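Local atomic coordinates of putative secreted lipase (Streptomyces sp. W007, PDB entry 5H6B), a protein that probably hydrolyses triacylglycerols as a secreted, thermostable lipase of the alpha/beta-hydrolase clan. Residues Ser25-Arg30 against Pro252-Pro257; Lys198-Val203 against Arg207-Asp212. All blocks are in the same frame, centred on the assembly; numbering follows the deposited sequence.

Contact 1: residues Ser25-Arg30 against Pro252-Pro257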
loop_
_atom_site.group_PDB
_atom_site.type_symbol
_atom_site.label_atom_id
_atom_site.label_comp_id
_atom_site.label_asym_id
_atom_site.label_seq_id
_atom_site.Cartn_x
_atom_site.Cartn_y
_atom_site.Cartn_z
ATOM N N SER A 25 5.633 20.396 5.629
ATOM C CA SER A 25 5.117 21.609 6.238
ATOM C C SER A 25 4.468 21.311 7.592
ATOM O O SER A 25 4.426 20.162 8.047
ATOM C CB SER A 25 4.111 22.254 5.313
ATOM O OG SER A 25 2.947 21.473 5.294
ATOM N N ALA A 26 3.987 22.361 8.249
ATOM C CA ALA A 26 3.323 22.202 9.532
ATOM C C ALA A 26 1.919 21.620 9.323
ATOM O O ALA A 26 1.452 20.839 10.147
ATOM C CB ALA A 26 3.280 23.524 10.295
ATOM N N ALA A 27 1.256 21.985 8.225
ATOM C CA ALA A 27 -0.029 21.372 7.862
ATOM C C ALA A 27 0.088 19.855 7.582
ATOM O O ALA A 27 -0.821 19.096 7.909
ATOM C CB ALA A 27 -0.638 22.089 6.669
ATOM N N HIS A 28 1.206 19.427 6.992
ATOM C CA HIS A 28 1.446 18.022 6.670
ATOM C C HIS A 28 2.868 17.664 7.067
ATOM O O HIS A 28 3.764 17.598 6.232
ATOM C CB HIS A 28 1.178 17.775 5.191
ATOM C CG HIS A 28 -0.206 18.161 4.778
ATOM N ND1 HIS A 28 -1.328 17.545 5.289
ATOM C CD2 HIS A 28 -0.653 19.125 3.940
ATOM C CE1 HIS A 28 -2.407 18.094 4.764
ATOM N NE2 HIS A 28 -2.027 19.057 3.942
ATOM N N PRO A 29 3.085 17.469 8.376
ATOM C CA PRO A 29 4.430 17.299 8.920
ATOM C C PRO A 29 5.066 15.931 8.704
ATOM O O PRO A 29 6.238 15.748 9.042
ATOM C CB PRO A 29 4.226 17.565 10.414
ATOM C CG PRO A 29 2.829 17.129 10.676
ATOM C CD PRO A 29 2.063 17.487 9.444
ATOM N N ARG A 30 4.319 14.970 8.170
ATOM C CA ARG A 30 4.891 13.668 7.877
ATOM C C ARG A 30 4.941 13.450 6.373
ATOM O O ARG A 30 3.955 13.696 5.677
ATOM C CB ARG A 30 4.114 12.561 8.586
ATOM C CG ARG A 30 4.306 12.584 10.102
ATOM C CD ARG A 30 3.535 11.469 10.789
ATOM N NE ARG A 30 2.107 11.732 10.668
ATOM C CZ ARG A 30 1.389 12.479 11.504
ATOM N NH1 ARG A 30 1.941 13.042 12.584
ATOM N NH2 ARG A 30 0.093 12.661 11.269
ATOM N N PRO A 252 -6.701 13.394 9.353
ATOM C CA PRO A 252 -8.056 13.215 9.908
ATOM C C PRO A 252 -8.717 14.502 10.443
ATOM O O PRO A 252 -9.954 14.606 10.403
ATOM C CB PRO A 252 -7.853 12.185 11.027
ATOM C CG PRO A 252 -6.554 11.511 10.721
ATOM C CD PRO A 252 -5.711 12.530 10.029
ATOM N N ALA A 253 -7.902 15.466 10.886
ATOM C CA ALA A 253 -8.384 16.787 11.308
ATOM C C ALA A 253 -9.181 17.533 10.224
ATOM O O ALA A 253 -10.189 18.151 10.536
ATOM C CB ALA A 253 -7.216 17.641 11.793
ATOM N N ARG A 254 -8.751 17.461 8.961
ATOM C CA ARG A 254 -9.452 18.153 7.856
ATOM C C ARG A 254 -10.221 17.214 6.905
ATOM O O ARG A 254 -10.595 17.627 5.801
ATOM C CB ARG A 254 -8.471 19.057 7.085
ATOM C CG ARG A 254 -8.288 20.453 7.688
ATOM C CD ARG A 254 -6.852 20.939 7.572
ATOM N NE ARG A 254 -6.000 20.334 8.604
ATOM C CZ ARG A 254 -4.665 20.198 8.551
ATOM N NH1 ARG A 254 -3.950 20.609 7.498
ATOM N NH2 ARG A 254 -4.027 19.621 9.568
ATOM N N ALA A 255 -10.497 15.981 7.341
ATOM C CA ALA A 255 -11.252 15.014 6.526
ATOM C C ALA A 255 -12.666 15.506 6.258
ATOM O O ALA A 255 -13.255 16.175 7.101
ATOM C CB ALA A 255 -11.306 13.627 7.189
ATOM N N THR A 256 -13.189 15.182 5.076
ATOM C CA THR A 256 -14.588 15.449 4.702
ATOM C C THR A 256 -15.162 14.178 4.074
ATOM O O THR A 256 -14.429 13.421 3.430
ATOM C CB THR A 256 -14.707 16.632 3.715
ATOM O OG1 THR A 256 -14.012 16.326 2.494
ATOM C CG2 THR A 256 -14.109 17.902 4.326
ATOM N N PRO A 257 -16.465 13.919 4.261
ATOM C CA PRO A 257 -16.954 12.627 3.777
ATOM C C PRO A 257 -16.674 12.414 2.290
ATOM O O PRO A 257 -16.747 13.358 1.494
ATOM C CB PRO A 257 -18.463 12.679 4.054
ATOM C CG PRO A 257 -18.625 13.724 5.104
ATOM C CD PRO A 257 -17.547 14.735 4.837
#
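Ala27 and Arg254 are the nearest residues of two irregular pieces of chain, their CA atoms still 10.0 Å apart, so the backbones never meet and the span is bridged by one long side chain. Residues 25-30 belong to the loop between strands 16-17 and 32-35; residues 252-257 follow helix 240-250. Arg254 leaves its backbone toward the other loop, and its chain bends at chi2 (143°) and chi3 (-79°) before the guanidinium arrives. There Arg254 NH1 gives a weak hydrogen bond to the backbone O of Ala27, 3.5 Å away. That oxygen lies at the edge of the guanidinium, near its plane, and NH2 stands almost as close to it. Arg254 NH1 also touches Ala27 CB at 3.7 Å. The His28 ring comes in obliquely, its plane 25° from that of the guanidinium, with CE1 4.0 Å from Arg254 NH1. Ala27 CB rests over one face of this ring, toward the rim, and the ring also meets that of Tyr58. The loop is shaped from within by an ST motif, in which Ser25 OG accepts from His28 N at 3.2 Å. The stronger partner of Arg254 is Asp251, which forms a salt bridge with NH2, while Arg30 pairs with Asp104 through NE. With just 99 Å² buried at the protein surface, the chemistry implies a light tether: the cation is probably balanced chiefly by Asp251, and the carbonyl of Ala27 adds a weak second hold.

Contact 2: residues Lys198-Val203 against Arg207-Asp212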
loop_
_atom_site.group_PDB
_atom_site.type_symbol
_atom_site.label_atom_id
_atom_site.label_comp_id
_atom_site.label_asym_id
_atom_site.label_seq_id
_atom_site.Cartn_x
_atom_site.Cartn_y
_atom_site.Cartn_z
ATOM N N LYS A 198 -15.813 -4.495 -2.961
ATOM C CA LYS A 198 -16.552 -5.741 -2.926
ATOM C C LYS A 198 -16.441 -6.441 -4.268
ATOM O O LYS A 198 -16.746 -7.603 -4.355
ATOM C CB LYS A 198 -18.022 -5.488 -2.586
ATOM C CG LYS A 198 -18.875 -5.094 -3.782
ATOM C CD LYS A 198 -20.158 -4.404 -3.381
ATOM C CE LYS A 198 -21.091 -5.321 -2.632
ATOM N NZ LYS A 198 -22.265 -4.523 -2.190
ATOM N N TYR A 199 -16.018 -5.727 -5.317
ATOM C CA TYR A 199 -15.775 -6.344 -6.624
ATOM C C TYR A 199 -14.321 -6.817 -6.793
ATOM O O TYR A 199 -13.893 -7.090 -7.917
ATOM C CB TYR A 199 -16.173 -5.370 -7.729
ATOM C CG TYR A 199 -17.580 -4.879 -7.554
ATOM C CD1 TYR A 199 -18.674 -5.713 -7.826
ATOM C CD2 TYR A 199 -17.826 -3.594 -7.073
ATOM C CE1 TYR A 199 -19.978 -5.267 -7.651
ATOM C CE2 TYR A 199 -19.122 -3.136 -6.899
ATOM C CZ TYR A 199 -20.192 -3.974 -7.176
ATOM O OH TYR A 199 -21.468 -3.481 -6.978
ATOM N N ASP A 200 -13.575 -6.945 -5.688
ATOM C CA ASP A 200 -12.217 -7.468 -5.746
ATOM C C ASP A 200 -12.221 -8.910 -6.260
ATOM O O ASP A 200 -12.817 -9.780 -5.657
ATOM C CB ASP A 200 -11.532 -7.380 -4.390
ATOM C CG ASP A 200 -10.008 -7.372 -4.497
ATOM O OD1 ASP A 200 -9.462 -8.302 -5.140
ATOM O OD2 ASP A 200 -9.354 -6.456 -3.911
ATOM N N GLN A 201 -11.531 -9.135 -7.378
ATOM C CA GLN A 201 -11.411 -10.460 -8.004
ATOM C C GLN A 201 -10.118 -11.219 -7.658
ATOM O O GLN A 201 -9.993 -12.401 -7.978
ATOM C CB GLN A 201 -11.563 -10.314 -9.531
ATOM C CG GLN A 201 -10.329 -9.827 -10.325
ATOM C CD GLN A 201 -10.044 -8.328 -10.241
ATOM O OE1 GLN A 201 -10.284 -7.683 -9.208
ATOM N NE2 GLN A 201 -9.493 -7.768 -11.329
ATOM N N VAL A 202 -9.157 -10.526 -7.043
ATOM C CA VAL A 202 -7.796 -11.039 -6.776
ATOM C C VAL A 202 -7.632 -11.562 -5.354
ATOM O O VAL A 202 -6.884 -12.509 -5.131
ATOM C CB VAL A 202 -6.735 -9.910 -6.968
ATOM C CG1 VAL A 202 -5.330 -10.338 -6.510
ATOM C CG2 VAL A 202 -6.716 -9.432 -8.413
ATOM N N VAL A 203 -8.286 -10.898 -4.398
ATOM C CA VAL A 203 -8.102 -11.132 -2.963
ATOM C C VAL A 203 -9.489 -11.322 -2.391
ATOM O O VAL A 203 -10.162 -10.344 -2.039
ATOM C CB VAL A 203 -7.439 -9.928 -2.265
ATOM C CG1 VAL A 203 -7.259 -10.208 -0.782
ATOM C CG2 VAL A 203 -6.116 -9.572 -2.927
ATOM N N ARG A 207 -13.338 -9.300 2.530
ATOM C CA ARG A 207 -13.257 -9.088 3.991
ATOM C C ARG A 207 -11.937 -9.503 4.647
ATOM O O ARG A 207 -11.541 -8.890 5.622
ATOM C CB ARG A 207 -14.430 -9.791 4.708
ATOM C CG ARG A 207 -15.744 -9.059 4.507
ATOM C CD ARG A 207 -16.836 -9.574 5.427
ATOM N NE ARG A 207 -17.921 -8.599 5.587
ATOM C CZ ARG A 207 -18.964 -8.451 4.759
ATOM N NH1 ARG A 207 -19.111 -9.206 3.660
ATOM N NH2 ARG A 207 -19.887 -7.527 5.035
ATOM N N THR A 208 -11.246 -10.492 4.090
ATOM C CA THR A 208 -9.915 -10.861 4.578
ATOM C C THR A 208 -8.856 -9.755 4.386
ATOM O O THR A 208 -7.753 -9.847 4.934
ATOM C CB THR A 208 -9.374 -12.140 3.899
ATOM O OG1 THR A 208 -9.273 -11.937 2.480
ATOM C CG2 THR A 208 -10.271 -13.351 4.195
ATOM N N GLN A 209 -9.185 -8.721 3.614
ATOM C CA GLN A 209 -8.316 -7.555 3.471
ATOM C C GLN A 209 -8.350 -6.692 4.730
ATOM O O GLN A 209 -7.364 -6.043 5.063
ATOM C CB GLN A 209 -8.731 -6.719 2.267
ATOM C CG GLN A 209 -8.713 -7.493 0.954
ATOM C CD GLN A 209 -9.286 -6.687 -0.179
ATOM O OE1 GLN A 209 -9.272 -5.455 -0.151
ATOM N NE2 GLN A 209 -9.814 -7.373 -1.182
ATOM N N TYR A 210 -9.498 -6.695 5.414
ATOM C CA TYR A 210 -9.700 -5.907 6.628
ATOM C C TYR A 210 -8.780 -6.327 7.763
ATOM O O TYR A 210 -8.470 -7.503 7.914
ATOM C CB TYR A 210 -11.145 -6.007 7.125
ATOM C CG TYR A 210 -12.200 -5.381 6.255
ATOM C CD1 TYR A 210 -11.918 -4.292 5.415
ATOM C CD2 TYR A 210 -13.520 -5.843 6.312
ATOM C CE1 TYR A 210 -12.916 -3.725 4.640
ATOM C CE2 TYR A 210 -14.524 -5.276 5.542
ATOM C CZ TYR A 210 -14.207 -4.214 4.713
ATOM O OH TYR A 210 -15.172 -3.643 3.935
ATOM N N LEU A 211 -8.355 -5.334 8.545
ATOM C CA LEU A 211 -7.561 -5.539 9.738
ATOM C C LEU A 211 -8.445 -5.458 10.994
ATOM O O LEU A 211 -9.550 -4.934 10.977
ATOM C CB LEU A 211 -6.449 -4.498 9.814
ATOM C CG LEU A 211 -5.326 -4.622 8.778
ATOM C CD1 LEU A 211 -4.517 -3.333 8.749
ATOM C CD2 LEU A 211 -4.402 -5.789 9.055
ATOM N N ASP A 212 -7.925 -5.993 12.085
ATOM C CA ASP A 212 -8.613 -5.998 13.365
ATOM C C ASP A 212 -7.706 -5.414 14.435
ATOM O O ASP A 212 -6.524 -5.741 14.513
ATOM C CB ASP A 212 -8.981 -7.428 13.729
ATOM C CG ASP A 212 -9.438 -7.578 15.165
ATOM O OD1 ASP A 212 -10.642 -7.390 15.444
ATOM O OD2 ASP A 212 -8.584 -7.936 15.998
HETATM O O HOH W 1 -10.380 -4.563 -2.338
#
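Asp200 and Gln209 join the two limbs of the loop between strands 191-196 and 216-220 of an alpha/beta-hydrolase sheet, where Asp200 is probably the acid of a Ser-His-Asp triad with Ser109 and His232. The first group of hydrogen bonds forms the turn itself. Asp200 OD1 accepts from Val202 N, nearly along its C-O axis, and from Val203 N, 45° out of the carboxylate plane, each at 2.9 Å; this is an Asx turn together with an Asx motif. With CG anti to the backbone N (chi1 -157°), the carboxylate also offers OD2 to His232 ND1.

Across the segments, the amide nitrogen of Gln209, which ends the 3-10 segment 207-209, serves two acceptors. Gln209 NE2 meets Val203 O at 3.1 Å on a lone pair in the carbonyl plane, and this acceptor lies almost exactly in the amide plane. The bond from Gln209 NE2 to Asp200 OD2 is weak, bent to 129° at the hydrogen. Carboxylate and amide planes are steeply turned against each other. Replacing Asp200 with an alanine would probably leave Val202 N, Val203 N and His232 ND1 without their acceptor, freeing the turn to shift and the imidazole to rotate.

Apolar contact accompanies the polar one: Val203 CG1 packs 3.5 Å from Gln209 CG, on the extended chain that carries the amide. Val203 also touches His232, and Gln209 leans on Ala196 of strand 191-196, which would place the amide as a probable second-shell group beside the carboxylate. A water closes the arrangement, donating to Asp200 OD2 at 2.7 Å and to Gln209 OE1 at 2.6 Å.

Overall arrangement
Contact 1 is a surface contact and contact 2 a buried one, with centres 27 Å apart and nearest atoms about 15 Å apart. They share no segment, although 198-203 and 207-212 lie within the long part of the chain that contact 1 closes. Contact 1 brings the loop before strand 32-35 to the region after helix 240-250, near the two ends of the modelled chain; contact 2 is local, folding one loop back on itself beside the probable triad. Their chemistry follows their place: a lone, weak arginine-to-carbonyl bond outside, against a web of amide, carboxylate, backbone and water inside.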